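Local atomic coordinates of protein DJ-1 homolog D (Arabidopsis thaliana, PDB entry 4OGG), a protein that belongs to the DJ-1/PfpI family and carries two domains of that family, each with a central beta sheet flanked by helices, in tandem in a single chain. Residues Cys328-Tyr331 against Pro332-Leu336; Ser374-Met377 against Ala378-Ile382; Gln315-Ala319 against Ala320-Lys324; Gln216-Gln219 against Ala220-Cys223; Glu154-Thr157 against Pro158-Val162. All coordinates share one frame; numbering follows the deposited sequence.

Contact 1. Residues Cys328-Tyr331 against Pro332-Leu336; sequences CTAY and PAVKL
Pro332 sets its CD over one face of the Tyr331 ring, in the turn that carries the second DJ-1/PfpI domain from strand 327-328 into helix 335-340. This CD sits 3.6 Å from the centroid of the Tyr331 ring and 23° off the ring normal, displaced toward the rim, which is the geometry of a CH-pi contact. The placement follows from the tyrosine torsion: with CG anti to the backbone N (chi1 -172°), the ring stands beside the carbonyl carbon to which Pro332 is joined. The Ala333 methyl meets the ring at a different point, with CB 3.9 Å from Tyr331 CD2. Beyond this contact the ring also meets that of His312, with the two planes not far from parallel.

The hydrogen bond across the turn is weak: Val334 N lies 2.7 Å from Tyr331 O, yet the N-H points poorly at the oxygen (126°). One residue on, Lys335 N bonds to Pro332 O at 3.1 Å. The Val334 side chain turns back across the turn: CG2 comes alongside the tyrosine's aliphatic stem, 3.6 Å from Tyr331 CB. Its other branch, CG1, stands beside the methyl of Ala330 at 3.8 Å from CB. On that buried side Ala330 CB also approaches Val334 CB itself, to 3.7 Å.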
loop_
_atom_site.group_PDB
_atom_site.type_symbol
_atom_site.label_atom_id
_atom_site.label_comp_id
_atom_site.label_asym_id
_atom_site.label_seq_id
_atom_site.Cartn_x
_atom_site.Cartn_y
_atom_site.Cartn_z
ATOM N N CYS C 328 20.469 31.379 0.872
ATOM C CA CYS C 328 20.163 29.995 1.207
ATOM C C CYS C 328 19.560 29.220 0.046
ATOM O O CYS C 328 19.135 29.795 -0.959
ATOM C CB CYS C 328 19.194 29.942 2.393
ATOM S SG CYS C 328 17.515 30.545 2.022
ATOM N N THR C 329 19.538 27.902 0.195
ATOM C CA THR C 329 18.961 27.032 -0.813
ATOM C C THR C 329 17.798 26.309 -0.142
ATOM O O THR C 329 17.505 26.546 1.028
ATOM C CB THR C 329 19.979 25.997 -1.325
ATOM O OG1 THR C 329 19.437 25.316 -2.465
ATOM C CG2 THR C 329 20.305 24.976 -0.242
ATOM N N ALA C 330 17.138 25.435 -0.890
ATOM C CA ALA C 330 16.010 24.668 -0.372
ATOM C C ALA C 330 15.565 23.735 -1.482
ATOM O O ALA C 330 16.170 23.713 -2.554
ATOM C CB ALA C 330 14.867 25.604 0.013
ATOM N N TYR C 331 14.520 22.957 -1.235
ATOM C CA TYR C 331 14.023 22.071 -2.274
ATOM C C TYR C 331 13.712 23.004 -3.443
ATOM O O TYR C 331 13.180 24.093 -3.239
ATOM C CB TYR C 331 12.750 21.352 -1.820
ATOM C CG TYR C 331 12.311 20.289 -2.799
ATOM C CD1 TYR C 331 13.093 19.152 -3.013
ATOM C CD2 TYR C 331 11.158 20.448 -3.563
ATOM C CE1 TYR C 331 12.741 18.202 -3.968
ATOM C CE2 TYR C 331 10.796 19.505 -4.524
ATOM C CZ TYR C 331 11.595 18.386 -4.722
ATOM O OH TYR C 331 11.262 17.462 -5.687
ATOM N N PRO C 332 14.050 22.598 -4.679
ATOM C CA PRO C 332 13.791 23.434 -5.854
ATOM C C PRO C 332 12.487 24.229 -5.813
ATOM O O PRO C 332 12.487 25.446 -5.991
ATOM C CB PRO C 332 13.842 22.429 -6.996
ATOM C CG PRO C 332 14.956 21.521 -6.547
ATOM C CD PRO C 332 14.624 21.299 -5.080
ATOM N N ALA C 333 11.376 23.545 -5.564
ATOM C CA ALA C 333 10.076 24.208 -5.511
ATOM C C ALA C 333 10.011 25.303 -4.447
ATOM O O ALA C 333 9.356 26.331 -4.638
ATOM C CB ALA C 333 8.980 23.175 -5.259
ATOM N N VAL C 334 10.698 25.082 -3.331
ATOM C CA VAL C 334 10.696 26.034 -2.226
ATOM C C VAL C 334 11.396 27.352 -2.554
ATOM O O VAL C 334 11.433 28.266 -1.728
ATOM C CB VAL C 334 11.334 25.398 -0.964
ATOM C CG1 VAL C 334 11.135 26.298 0.245
ATOM C CG2 VAL C 334 10.705 24.038 -0.709
ATOM N N LYS C 335 11.947 27.455 -3.760
ATOM C CA LYS C 335 12.606 28.690 -4.177
ATOM C C LYS C 335 11.582 29.816 -4.097
ATOM O O LYS C 335 11.907 30.950 -3.734
ATOM C CB LYS C 335 13.125 28.572 -5.614
ATOM C CG LYS C 335 13.681 29.882 -6.172
ATOM C CD LYS C 335 14.288 29.704 -7.559
ATOM C CE LYS C 335 14.836 31.025 -8.098
ATOM N NZ LYS C 335 15.523 30.849 -9.417
ATOM N N LEU C 336 10.339 29.489 -4.442
ATOM C CA LEU C 336 9.247 30.452 -4.405
ATOM C C LEU C 336 9.164 31.071 -3.015
ATOM O O LEU C 336 9.142 32.294 -2.865
ATOM C CB LEU C 336 7.924 29.755 -4.743
ATOM C CG LEU C 336 6.626 30.543 -4.531
ATOM C CD1 LEU C 336 6.623 31.782 -5.416
ATOM C CD2 LEU C 336 5.428 29.649 -4.852
#

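Contact 2. Residues Ser374-Met377 against Ala378-Ile382; sequences SQLM and ALLGI
The N-H groups of Ala378, Leu379 and Leu380 bond to the carbonyls of Ser374, Gln375 and Leu376 in regular i to i-4 steps, after which helix 369-380 ends in a Schellman motif. Gly381, with phi at 77°, reverses the backbone twist. Ile382 N then reaches back to Met377 O at 2.9 Å, and Gly381 N bonds to Ala378 O at 3.1 Å.

Two apolar pairs accompany this ending. Leu376 and Leu380, one helical turn apart, run at a slant to each other, with Leu376 CD1 and Leu380 CD1 3.9 Å apart. Leu380 CG also rests 3.5 Å from Leu376 O, so the branch point lies against the carbonyl as well as the methyl. The second pair bridges the motif itself: Met377 bends at chi3 (68°), and its CE comes within 4.1 Å of Ile382 CG2, the two side chains crossing nearly at a right angle. The same methyl passes 3.8 Å from Ile382 O.

Outside the two segments, Met377 packs on Phe28, a residue of the first domain, and Leu376 on Val277 of the sheet of the second. The chemistry is thus divided: backbone N-H groups take up the carbonyls of the last turn, while the leucine methyls, the Met377 CE methyl and Ile382 pack on the buried flank.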
loop_
_atom_site.group_PDB
_atom_site.type_symbol
_atom_site.label_atom_id
_atom_site.label_comp_id
_atom_site.label_asym_id
_atom_site.label_seq_id
_atom_site.Cartn_x
_atom_site.Cartn_y
_atom_site.Cartn_z
ATOM N N SER C 374 27.795 18.082 8.072
ATOM C CA SER C 374 29.175 18.566 8.102
ATOM C C SER C 374 29.249 20.077 8.331
ATOM O O SER C 374 30.032 20.555 9.155
ATOM C CB SER C 374 29.885 18.211 6.790
ATOM O OG SER C 374 31.235 18.646 6.801
ATOM N N GLN C 375 28.435 20.831 7.602
ATOM C CA GLN C 375 28.444 22.280 7.745
ATOM C C GLN C 375 27.869 22.727 9.084
ATOM O O GLN C 375 28.283 23.748 9.629
ATOM C CB GLN C 375 27.705 22.931 6.572
ATOM C CG GLN C 375 28.388 22.629 5.239
ATOM C CD GLN C 375 27.782 23.355 4.054
ATOM O OE1 GLN C 375 28.018 22.979 2.904
ATOM N NE2 GLN C 375 27.014 24.406 4.322
ATOM N N LEU C 376 26.920 21.967 9.623
ATOM C CA LEU C 376 26.358 22.312 10.922
ATOM C C LEU C 376 27.440 22.067 11.974
ATOM O O LEU C 376 27.590 22.839 12.922
ATOM C CB LEU C 376 25.126 21.458 11.226
ATOM C CG LEU C 376 24.575 21.565 12.651
ATOM C CD1 LEU C 376 24.280 23.019 12.999
ATOM C CD2 LEU C 376 23.312 20.721 12.765
ATOM N N MET C 377 28.196 20.987 11.793
ATOM C CA MET C 377 29.279 20.647 12.710
ATOM C C MET C 377 30.298 21.777 12.756
ATOM O O MET C 377 30.765 22.159 13.828
ATOM C CB MET C 377 29.970 19.357 12.260
ATOM C CG MET C 377 29.147 18.098 12.484
ATOM S SD MET C 377 29.893 16.646 11.715
ATOM C CE MET C 377 31.374 16.440 12.738
ATOM N N ALA C 378 30.642 22.304 11.584
ATOM C CA ALA C 378 31.607 23.391 11.492
ATOM C C ALA C 378 31.165 24.587 12.331
ATOM O O ALA C 378 31.953 25.135 13.101
ATOM C CB ALA C 378 31.785 23.810 10.038
ATOM N N LEU C 379 29.903 24.986 12.185
ATOM C CA LEU C 379 29.373 26.119 12.941
ATOM C C LEU C 379 29.349 25.859 14.443
ATOM O O LEU C 379 29.536 26.779 15.238
ATOM C CB LEU C 379 27.959 26.476 12.467
ATOM C CG LEU C 379 27.834 27.135 11.093
ATOM C CD1 LEU C 379 26.380 27.496 10.835
ATOM C CD2 LEU C 379 28.700 28.384 11.035
ATOM N N LEU C 380 29.116 24.609 14.828
ATOM C CA LEU C 380 29.075 24.244 16.241
ATOM C C LEU C 380 30.464 23.969 16.811
ATOM O O LEU C 380 30.625 23.814 18.021
ATOM C CB LEU C 380 28.183 23.016 16.445
ATOM C CG LEU C 380 26.677 23.244 16.295
ATOM C CD1 LEU C 380 25.943 21.915 16.347
ATOM C CD2 LEU C 380 26.194 24.176 17.402
ATOM N N GLY C 381 31.462 23.908 15.938
ATOM C CA GLY C 381 32.818 23.649 16.390
ATOM C C GLY C 381 33.071 22.192 16.732
ATOM O O GLY C 381 34.004 21.879 17.475
ATOM N N ILE C 382 32.237 21.301 16.199
ATOM C CA ILE C 382 32.385 19.867 16.439
ATOM C C ILE C 382 33.309 19.290 15.375
ATOM O O ILE C 382 33.116 19.528 14.181
ATOM C CB ILE C 382 31.034 19.123 16.347
ATOM C CG1 ILE C 382 30.034 19.725 17.333
ATOM C CG2 ILE C 382 31.237 17.643 16.648
ATOM C CD1 ILE C 382 28.636 19.123 17.235
#

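Contact 3. Residues Gln315-Ala319 against Ala320-Lys324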
loop_
_atom_site.group_PDB
_atom_site.type_symbol
_atom_site.label_atom_id
_atom_site.label_comp_id
_atom_site.label_asym_id
_atom_site.label_seq_id
_atom_site.Cartn_x
_atom_site.Cartn_y
_atom_site.Cartn_z
ATOM N N GLN C 315 10.385 26.578 4.558
ATOM C CA GLN C 315 9.074 27.218 4.528
ATOM C C GLN C 315 8.814 27.904 5.866
ATOM O O GLN C 315 8.166 28.946 5.927
ATOM C CB GLN C 315 7.973 26.185 4.260
ATOM C CG GLN C 315 8.018 25.573 2.873
ATOM C CD GLN C 315 6.965 24.498 2.677
ATOM O OE1 GLN C 315 6.876 23.557 3.462
ATOM N NE2 GLN C 315 6.169 24.629 1.622
ATOM N N ILE C 316 9.325 27.310 6.938
ATOM C CA ILE C 316 9.153 27.872 8.273
ATOM C C ILE C 316 9.972 29.151 8.434
ATOM O O ILE C 316 9.499 30.136 9.005
ATOM C CB ILE C 316 9.578 26.856 9.356
ATOM C CG1 ILE C 316 8.685 25.616 9.280
ATOM C CG2 ILE C 316 9.482 27.493 10.735
ATOM C CD1 ILE C 316 9.142 24.476 10.174
ATOM N N LEU C 317 11.200 29.133 7.924
ATOM C CA LEU C 317 12.077 30.295 8.007
ATOM C C LEU C 317 11.468 31.461 7.234
ATOM O O LEU C 317 11.487 32.604 7.691
ATOM C CB LEU C 317 13.457 29.961 7.436
ATOM C CG LEU C 317 14.196 28.780 8.078
ATOM C CD1 LEU C 317 15.604 28.698 7.505
ATOM C CD2 LEU C 317 14.253 28.954 9.585
ATOM N N ALA C 318 10.928 31.156 6.058
ATOM C CA ALA C 318 10.302 32.166 5.216
ATOM C C ALA C 318 9.107 32.787 5.933
ATOM O O ALA C 318 8.925 34.006 5.920
ATOM C CB ALA C 318 9.859 31.539 3.899
ATOM N N ALA C 319 8.294 31.944 6.563
ATOM C CA ALA C 319 7.116 32.418 7.277
ATOM C C ALA C 319 7.519 33.256 8.488
ATOM O O ALA C 319 6.796 34.168 8.897
ATOM C CB ALA C 319 6.260 31.232 7.718
ATOM N N ALA C 320 8.678 32.940 9.057
ATOM C CA ALA C 320 9.183 33.657 10.220
ATOM C C ALA C 320 9.794 34.994 9.811
ATOM O O ALA C 320 10.107 35.826 10.662
ATOM C CB ALA C 320 10.220 32.809 10.942
ATOM N N GLY C 321 9.966 35.185 8.508
ATOM C CA GLY C 321 10.534 36.420 7.999
ATOM C C GLY C 321 12.004 36.594 8.328
ATOM O O GLY C 321 12.530 37.709 8.285
ATOM N N VAL C 322 12.674 35.492 8.649
ATOM C CA VAL C 322 14.088 35.539 8.996
ATOM C C VAL C 322 15.010 35.296 7.805
ATOM O O VAL C 322 16.213 35.105 7.978
ATOM C CB VAL C 322 14.416 34.506 10.095
ATOM C CG1 VAL C 322 13.617 34.814 11.349
ATOM C CG2 VAL C 322 14.101 33.100 9.600
ATOM N N LEU C 323 14.453 35.312 6.598
ATOM C CA LEU C 323 15.253 35.086 5.399
ATOM C C LEU C 323 15.618 36.369 4.662
ATOM O O LEU C 323 16.380 36.339 3.694
ATOM C CB LEU C 323 14.520 34.139 4.443
ATOM C CG LEU C 323 14.363 32.691 4.913
ATOM C CD1 LEU C 323 13.613 31.895 3.859
ATOM C CD2 LEU C 323 15.734 32.076 5.169
ATOM N N LYS C 324 15.079 37.496 5.114
ATOM C CA LYS C 324 15.374 38.770 4.469
ATOM C C LYS C 324 16.864 39.082 4.507
ATOM O O LYS C 324 17.473 39.123 5.576
ATOM C CB LYS C 324 14.590 39.904 5.134
ATOM C CG LYS C 324 13.121 39.947 4.740
ATOM C CD LYS C 324 12.424 41.175 5.309
ATOM C CE LYS C 324 12.275 41.081 6.818
ATOM N NZ LYS C 324 11.412 39.931 7.203
HETATM O O HOH W 1 11.719 35.298 5.299
#
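Leu317 meets both Val322, the last residue of the Schellman motif that closes helix 314-320, and Leu323 just after it. Its CB is 3.9 Å from Val322 CG2 and 3.8 Å from Leu323 CG. The valine comes in at a slant, whereas Leu323 crosses Leu317 at about a right angle. Leu323 reaches further along the helix with its CD1 methyl, 3.8 Å from Ala318 CB and closer still to Ala318 N. Leu317 with Val322 is the apolar pair that flanks the reversal in a classical Schellman motif.

What positions these side chains is the backbone of the last turn. Gly321 has phi at 69°, and Val322 N bonds back to Leu317 O at 3.3 Å (154°). Gly321 N bonds to Ala318 O from well above the carbonyl plane. A water donates to the same Ala318 O and accepts from Leu323 N at 3.0 Å, so it ties Leu323 to the helix end as well.

One shell further out, Val297 of helix 291-302 touches both Leu317 and Val322, and Ile278 of the central sheet touches Leu317. On the outer side the chain of Lys324 curls back, with chi3 and chi4 both bent, and NZ bonds to Gly321 O at 2.7 Å, lying in the carbonyl plane on a lone pair.

Contact 4. Residues Gln216-Gln219 against Ala220-Cys223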
loop_
_atom_site.group_PDB
_atom_site.type_symbol
_atom_site.label_atom_id
_atom_site.label_comp_id
_atom_site.label_asym_id
_atom_site.label_seq_id
_atom_site.Cartn_x
_atom_site.Cartn_y
_atom_site.Cartn_z
ATOM N N GLN C 216 20.172 11.272 14.321
ATOM C CA GLN C 216 21.094 10.265 14.820
ATOM C C GLN C 216 22.557 10.587 14.542
ATOM O O GLN C 216 23.437 10.160 15.287
ATOM C CB GLN C 216 20.717 8.892 14.265
ATOM C CG GLN C 216 19.368 8.432 14.793
ATOM C CD GLN C 216 19.150 6.949 14.646
ATOM O OE1 GLN C 216 18.782 6.269 15.606
ATOM N NE2 GLN C 216 19.364 6.436 13.448
ATOM N N SER C 217 22.825 11.346 13.484
ATOM C CA SER C 217 24.203 11.715 13.173
ATOM C C SER C 217 24.737 12.593 14.305
ATOM O O SER C 217 25.857 12.400 14.788
ATOM C CB SER C 217 24.281 12.484 11.848
ATOM O OG SER C 217 24.026 11.639 10.738
ATOM N N LEU C 218 23.926 13.555 14.732
ATOM C CA LEU C 218 24.330 14.458 15.805
ATOM C C LEU C 218 24.437 13.730 17.143
ATOM O O LEU C 218 25.306 14.045 17.958
ATOM C CB LEU C 218 23.346 15.632 15.900
ATOM C CG LEU C 218 23.351 16.556 14.679
ATOM C CD1 LEU C 218 22.196 17.546 14.759
ATOM C CD2 LEU C 218 24.687 17.285 14.600
ATOM N N GLN C 219 23.560 12.758 17.375
ATOM C CA GLN C 219 23.614 11.990 18.614
ATOM C C GLN C 219 24.867 11.118 18.622
ATOM O O GLN C 219 25.438 10.849 19.679
ATOM C CB GLN C 219 22.396 11.078 18.754
ATOM C CG GLN C 219 21.090 11.789 19.063
ATOM C CD GLN C 219 19.944 10.813 19.212
ATOM O OE1 GLN C 219 19.715 9.975 18.337
ATOM N NE2 GLN C 219 19.214 10.912 20.320
ATOM N N ALA C 220 25.285 10.667 17.442
ATOM C CA ALA C 220 26.468 9.813 17.334
ATOM C C ALA C 220 27.735 10.552 17.753
ATOM O O ALA C 220 28.687 9.943 18.250
ATOM C CB ALA C 220 26.616 9.301 15.913
ATOM N N LEU C 221 27.740 11.863 17.542
ATOM C CA LEU C 221 28.881 12.696 17.900
ATOM C C LEU C 221 28.926 12.896 19.412
ATOM O O LEU C 221 29.972 13.228 19.968
ATOM C CB LEU C 221 28.783 14.054 17.197
ATOM C CG LEU C 221 28.940 14.055 15.674
ATOM C CD1 LEU C 221 28.484 15.384 15.103
ATOM C CD2 LEU C 221 30.390 13.780 15.309
ATOM N N GLY C 222 27.788 12.691 20.068
ATOM C CA GLY C 222 27.723 12.855 21.510
ATOM C C GLY C 222 26.821 13.992 21.956
ATOM O O GLY C 222 26.714 14.278 23.150
ATOM N N CYS C 223 26.162 14.638 21.000
ATOM C CA CYS C 223 25.270 15.756 21.300
ATOM C C CYS C 223 23.962 15.303 21.935
ATOM O O CYS C 223 23.510 14.175 21.730
ATOM C CB CYS C 223 24.931 16.530 20.019
ATOM S SG CYS C 223 26.331 17.148 19.064
HETATM O O HOH W 2 24.442 11.500 22.087
#
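Ala220 N bonds to Gln216 O at 2.9 Å as helix 208-221 nears its end, and the methyl of Ala220 sits against the same row of carbonyls, with CB 3.4 Å from Ser217 O. Its own O accepts a hydrogen bond from Gln181 NE2 of the first domain. Leu221 is held less firmly: its N-H makes only weak bonds, to Ser217 O and Leu218 O, while its CG rests 3.6 Å from Ser217 O. Gly222, with phi at 115°, breaks the helical path in a Schellman motif. Its N bonds to Gln219 O at 3.0 Å, approaching from above the carbonyl plane and not along a lone pair. Cys223 completes the motif, with its N 3.2 Å from Leu218 O. Its SG, anti to its own carbonyl carbon (chi1 -56°), stays near that helix oxygen, 3.4 Å from Leu218 O. A water then donates both to Gln219 O, at 2.7 Å, and to Cys223 O, clasping the reversed chain to the last turn.

Where the helix stops supplying i+4 partners, the carbonyls of Leu218, Gln219 and Ala220 are thus met by the capping backbone, a water and a side chain from across the domain interface.

Contact 5. Residues Glu154-Thr157 against Pro158-Val162; sequences EPIT and PDVCV
Thr157 and Asp159 lie side by side and point the same way, joined by a short hydrogen bond from Thr157 OG1 to Asp159 OD1 of 2.7 Å. The carboxylate oxygen is met nearly end-on, in line with its own C-O bond. Both side chains adopt the same first-torsion geometry: OG1 of Thr157 stands between the backbone N and the carbonyl carbon (chi1 55°), and CG of Asp159 does likewise (69°), which brings the two polar ends together on one flank of the chain.

Val160 turns its side chain back toward the same threonine. Its CG2 reaches 3.1 Å from Thr157 OG1, a close approach of a methyl to the hydroxyl, and 3.2 Å from Thr157 O, so one branch touches both oxygens of the residue. These contacts are made within a type I beta turn from Thr157 to Val160, with Pro158 and Asp159 at its two corners. Val160 N bonds to Thr157 O at 3.2 Å; the N-H is well aimed (163°), although the donor stands above the carbonyl plane. Immediately after the turn comes strand 161-164, an outermost strand of the first domain's central sheet within this chain.

The same valine methyl also meets the preceding loop: Ile156 CG2 lies 3.8 Å from Val160 CG2, the two side chains crossing at about a right angle, while the long CG1 arm of Ile156 extends away. Pro155 adds a looser approach, with CB 4.4 Å from Val160 CB. Pro158 O accepts a hydrogen bond from Thr172 OG1, and the Pro155 ring packs on Thr136 and Ala171.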
loop_
_atom_site.group_PDB
_atom_site.type_symbol
_atom_site.label_atom_id
_atom_site.label_comp_id
_atom_site.label_asym_id
_atom_site.label_seq_id
_atom_site.Cartn_x
_atom_site.Cartn_y
_atom_site.Cartn_z
ATOM N N GLU C 154 22.054 -11.007 24.922
ATOM C CA GLU C 154 20.656 -10.694 24.656
ATOM C C GLU C 154 20.459 -9.185 24.787
ATOM O O GLU C 154 20.850 -8.589 25.789
ATOM C CB GLU C 154 19.768 -11.423 25.666
ATOM C CG GLU C 154 18.276 -11.367 25.376
ATOM C CD GLU C 154 17.900 -12.098 24.101
ATOM O OE1 GLU C 154 18.416 -13.213 23.875
ATOM O OE2 GLU C 154 17.079 -11.564 23.331
ATOM N N PRO C 155 19.867 -8.541 23.768
ATOM C CA PRO C 155 19.658 -7.093 23.860
ATOM C C PRO C 155 18.491 -6.796 24.801
ATOM O O PRO C 155 17.334 -7.023 24.452
ATOM C CB PRO C 155 19.364 -6.700 22.416
ATOM C CG PRO C 155 18.598 -7.891 21.913
ATOM C CD PRO C 155 19.388 -9.064 22.475
ATOM N N ILE C 156 18.803 -6.303 25.997
ATOM C CA ILE C 156 17.774 -5.989 26.985
ATOM C C ILE C 156 16.931 -4.802 26.523
ATOM O O ILE C 156 15.728 -4.743 26.785
ATOM C CB ILE C 156 18.406 -5.670 28.356
ATOM C CG1 ILE C 156 17.305 -5.417 29.389
ATOM C CG2 ILE C 156 19.332 -4.468 28.237
ATOM C CD1 ILE C 156 17.825 -5.156 30.786
ATOM N N THR C 157 17.574 -3.860 25.842
ATOM C CA THR C 157 16.904 -2.681 25.306
ATOM C C THR C 157 17.301 -2.584 23.833
ATOM O O THR C 157 18.354 -3.082 23.437
ATOM C CB THR C 157 17.330 -1.396 26.047
ATOM O OG1 THR C 157 18.756 -1.262 26.004
ATOM C CG2 THR C 157 16.871 -1.446 27.499
ATOM N N PRO C 158 16.459 -1.949 23.002
ATOM C CA PRO C 158 16.730 -1.801 21.568
ATOM C C PRO C 158 18.010 -1.058 21.193
ATOM O O PRO C 158 18.550 -1.264 20.105
ATOM C CB PRO C 158 15.488 -1.073 21.055
ATOM C CG PRO C 158 14.418 -1.524 21.994
ATOM C CD PRO C 158 15.114 -1.446 23.329
ATOM N N ASP C 159 18.499 -0.203 22.086
ATOM C CA ASP C 159 19.696 0.577 21.792
ATOM C C ASP C 159 21.015 -0.063 22.225
ATOM O O ASP C 159 22.074 0.553 22.104
ATOM C CB ASP C 159 19.573 1.970 22.422
ATOM C CG ASP C 159 19.628 1.938 23.938
ATOM O OD1 ASP C 159 19.718 0.836 24.520
ATOM O OD2 ASP C 159 19.581 3.028 24.548
ATOM N N VAL C 160 20.963 -1.299 22.704
ATOM C CA VAL C 160 22.173 -1.979 23.159
ATOM C C VAL C 160 23.233 -2.191 22.077
ATOM O O VAL C 160 22.927 -2.595 20.954
ATOM C CB VAL C 160 21.843 -3.360 23.788
ATOM C CG1 VAL C 160 23.129 -4.118 24.092
ATOM C CG2 VAL C 160 21.046 -3.175 25.073
ATOM N N CYS C 161 24.480 -1.895 22.434
ATOM C CA CYS C 161 25.630 -2.085 21.551
ATOM C C CYS C 161 26.669 -2.887 22.325
ATOM O O CYS C 161 26.810 -2.725 23.539
ATOM C CB CYS C 161 26.247 -0.747 21.135
ATOM S SG CYS C 161 25.253 0.222 19.997
ATOM N N VAL C 162 27.398 -3.747 21.626
ATOM C CA VAL C 162 28.423 -4.567 22.256
ATOM C C VAL C 162 29.698 -4.472 21.435
ATOM O O VAL C 162 29.650 -4.255 20.224
ATOM C CB VAL C 162 27.983 -6.048 22.343
ATOM C CG1 VAL C 162 29.139 -6.917 22.801
ATOM C CG2 VAL C 162 26.814 -6.183 23.307
#

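Overall arrangement
Followed from the N terminus, the contacts come in the order 5, 4, 3, 1, 2. Each joins adjoining segments and closes only a local turn, so none nests in or crosses another. Contact 5 belongs to the first domain, at the entry to strand 161-164; the others lie in or next to the second. Contacts 4, 3 and 2 end helices 208-221, 314-320 and 369-380, and contact 1 starts helix 335-340. Two pairs meet in space. Contacts 4 and 2 join two helix ends, with Ile382 CD1 3.5 Å from Cys223 SG. Contacts 3 and 1 meet through Leu323 and Cys328. Contacts 3 and 5, about 42 Å apart between centres, lie on opposite sides of the chain's centre.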